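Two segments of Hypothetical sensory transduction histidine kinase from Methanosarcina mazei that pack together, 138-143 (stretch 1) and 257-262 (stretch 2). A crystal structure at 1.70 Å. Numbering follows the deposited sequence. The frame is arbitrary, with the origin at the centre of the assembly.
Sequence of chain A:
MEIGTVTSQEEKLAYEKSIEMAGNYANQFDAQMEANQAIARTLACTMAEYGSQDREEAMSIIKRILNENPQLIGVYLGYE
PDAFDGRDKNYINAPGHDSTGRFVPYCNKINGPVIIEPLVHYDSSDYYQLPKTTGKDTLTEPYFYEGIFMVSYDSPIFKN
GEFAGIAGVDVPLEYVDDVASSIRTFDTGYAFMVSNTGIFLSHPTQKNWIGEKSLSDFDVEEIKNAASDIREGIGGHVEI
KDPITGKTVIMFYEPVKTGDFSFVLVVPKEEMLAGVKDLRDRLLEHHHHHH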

# COMPACT_ATOMS: atom_id res chain seq x y z
N THR A 138 4.96 7.11 -4.89
CA THR A 138 4.64 6.98 -3.47
C THR A 138 3.69 5.83 -3.20
O THR A 138 2.98 5.40 -4.10
CB THR A 138 4.06 8.29 -2.94
OG1 THR A 138 2.73 8.47 -3.44
CG2 THR A 138 4.92 9.41 -3.45
N LEU A 139 3.71 5.34 -1.96
CA LEU A 139 2.82 4.36 -1.49
C LEU A 139 2.29 4.91 -0.16
O LEU A 139 3.09 5.22 0.77
CB LEU A 139 3.56 3.04 -1.30
CG LEU A 139 2.84 1.94 -0.61
CD1 LEU A 139 1.69 1.39 -1.45
CD2 LEU A 139 3.86 0.80 -0.36
N THR A 140 0.97 5.04 -0.07
CA THR A 140 0.36 5.56 1.18
C THR A 140 0.49 4.51 2.29
O THR A 140 0.69 3.29 2.09
CB THR A 140 -1.18 5.82 0.98
OG1 THR A 140 -1.83 4.55 0.78
CG2 THR A 140 -1.39 6.81 -0.18
N GLU A 141 0.25 4.98 3.50
CA GLU A 141 0.05 4.05 4.60
C GLU A 141 -1.33 3.40 4.36
O GLU A 141 -2.17 4.04 3.74
CB GLU A 141 0.16 4.84 5.90
CG GLU A 141 1.74 4.87 6.28
CD GLU A 141 2.33 3.45 6.61
OE1 GLU A 141 1.99 3.03 7.72
OE2 GLU A 141 3.13 2.75 5.81
N PRO A 142 -1.50 2.14 4.76
CA PRO A 142 -2.81 1.49 4.57
C PRO A 142 -3.92 2.23 5.30
O PRO A 142 -3.68 2.92 6.33
CB PRO A 142 -2.61 0.10 5.20
CG PRO A 142 -1.57 0.43 6.38
CD PRO A 142 -0.59 1.22 5.46
N TYR A 143 -5.12 2.11 4.76
CA TYR A 143 -6.25 2.89 5.33
C TYR A 143 -7.53 2.21 4.96
O TYR A 143 -7.63 1.34 4.04
CB TYR A 143 -6.23 4.33 4.81
CG TYR A 143 -6.36 4.44 3.31
CD1 TYR A 143 -7.64 4.57 2.68
CD2 TYR A 143 -5.20 4.40 2.50
CE1 TYR A 143 -7.72 4.64 1.26
CE2 TYR A 143 -5.27 4.51 1.11
CZ TYR A 143 -6.53 4.60 0.51
OH TYR A 143 -6.64 4.72 -0.84
N LYS A 257 10.57 -4.53 0.40
CA LYS A 257 11.30 -3.46 -0.30
C LYS A 257 10.37 -2.34 -0.75
O LYS A 257 10.70 -1.18 -0.65
CB LYS A 257 11.97 -4.13 -1.53
CG LYS A 257 12.96 -3.35 -2.27
CD LYS A 257 13.69 -4.31 -3.27
CE LYS A 257 14.53 -3.51 -4.22
NZ LYS A 257 13.61 -2.69 -5.05
N THR A 258 9.19 -2.68 -1.28
CA THR A 258 8.26 -1.68 -1.78
C THR A 258 7.56 -1.04 -0.57
O THR A 258 6.79 -1.67 0.13
CB THR A 258 7.25 -2.33 -2.74
OG1 THR A 258 7.99 -2.93 -3.78
CG2 THR A 258 6.33 -1.22 -3.36
N GLY A 259 7.90 0.20 -0.26
CA GLY A 259 7.30 0.87 0.88
C GLY A 259 7.97 0.65 2.24
O GLY A 259 7.56 1.28 3.22
N ASP A 260 8.95 -0.23 2.32
CA ASP A 260 9.51 -0.66 3.64
C ASP A 260 8.43 -1.06 4.62
O ASP A 260 8.40 -0.63 5.77
CB ASP A 260 10.35 0.49 4.20
CG ASP A 260 11.77 0.52 3.53
OD1 ASP A 260 12.22 -0.51 2.93
OD2 ASP A 260 12.41 1.57 3.63
N PHE A 261 7.49 -1.90 4.15
CA PHE A 261 6.61 -2.61 5.05
C PHE A 261 7.46 -3.71 5.70
O PHE A 261 8.67 -3.78 5.45
CB PHE A 261 5.45 -3.24 4.25
CG PHE A 261 4.37 -2.22 3.86
CD1 PHE A 261 4.68 -0.85 3.80
CD2 PHE A 261 3.13 -2.63 3.44
CE1 PHE A 261 3.71 0.16 3.42
CE2 PHE A 261 2.12 -1.65 3.01
CZ PHE A 261 2.42 -0.28 3.03
N SER A 262 6.89 -4.57 6.56
CA SER A 262 7.71 -5.59 7.15
C SER A 262 6.94 -6.88 7.31
O SER A 262 5.75 -6.78 7.72
CB SER A 262 8.28 -5.12 8.55
OG SER A 262 9.26 -6.07 9.02

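No hydrogen bond links these two stretches, although they lie against each other over 215 Å² of buried surface, counted on both sides. The chain brings together residues at least 119 positions apart in sequence, and it does so through van der Waals contact. The backbones come closest at Leu139 and Gly259, whose CA atoms are 6.2 Å apart. Leu139 belongs to a short strand, and the chain beyond it runs as a loop through Thr140, Glu141 and Pro142. Stretch 2 enters strand at Phe261.

Lys257, at the start of stretch 2, is exposed and makes no contact with the other segment. Its extended side chain, t at the first three chi angles, suits a residue whose charged amine is best left in solvent.

Thr258 is buried, and its CB points sideways to the partner. Its carbonyl O lies 3.9 Å from Leu139 CD2, while its methyl CG2 is 4.4 Å from the same CD2, a loose approach. A threonine serves well here because it offers a methyl group near the leucine and a hydroxyl, OG1, that is hydrogen-bonded elsewhere in the structure, so its polar atom is not left unsatisfied on burial.

Gly259 has the clearest reason for its identity. Its CA is 3.7 Å from Leu139 CD2, so the leucine methyl rests directly against the backbone. A CB at this position would point toward stretch 1 and fall 2.4 Å from Leu139 CD2, a clash. The phi/psi pair of 87/-7 would also jam a CB against the carbonyl O of Thr258, which by itself calls for glycine. Leu139, with its CB directed toward stretch 2 and its chi angles in t and p, fills the space that the missing side chain leaves.

Asp260 has phi and psi both positive, at 49/48; aspartate is among the non-glycine residues that tolerate this region better. Its CB points sideways, and its side chain stays out of contact with stretch 1.

Phe261 gives the contact its second large apolar surface: 72 Å² of it is covered by stretch 1, nearly matched by the 71 Å² covered on Leu139. Its CB points sideways, but the end of the ring comes nearer the partner, with chi1 in m. There CZ meets Leu139 CD2 at 3.8 Å and Pro142 CD at 4.1 Å, two apolar contacts that favor the exclusion of water. A broad, rigid ring is well suited to reaching several residues at once, and the compact proline ring offers carbon surface to it. The carbonyl Thr140 O lies near the plane of the ring, at its edge, 4.1 Å from CZ; the slightly positive ring hydrogens make that a favorable place for an oxygen. Glu141 turns its CB away, yet its side chain folds back, with chi1 and chi2 both in m, to place OE2 3.6 Å from Phe261 CE1. Both of its carboxylate oxygens are hydrogen-bonded elsewhere in the structure.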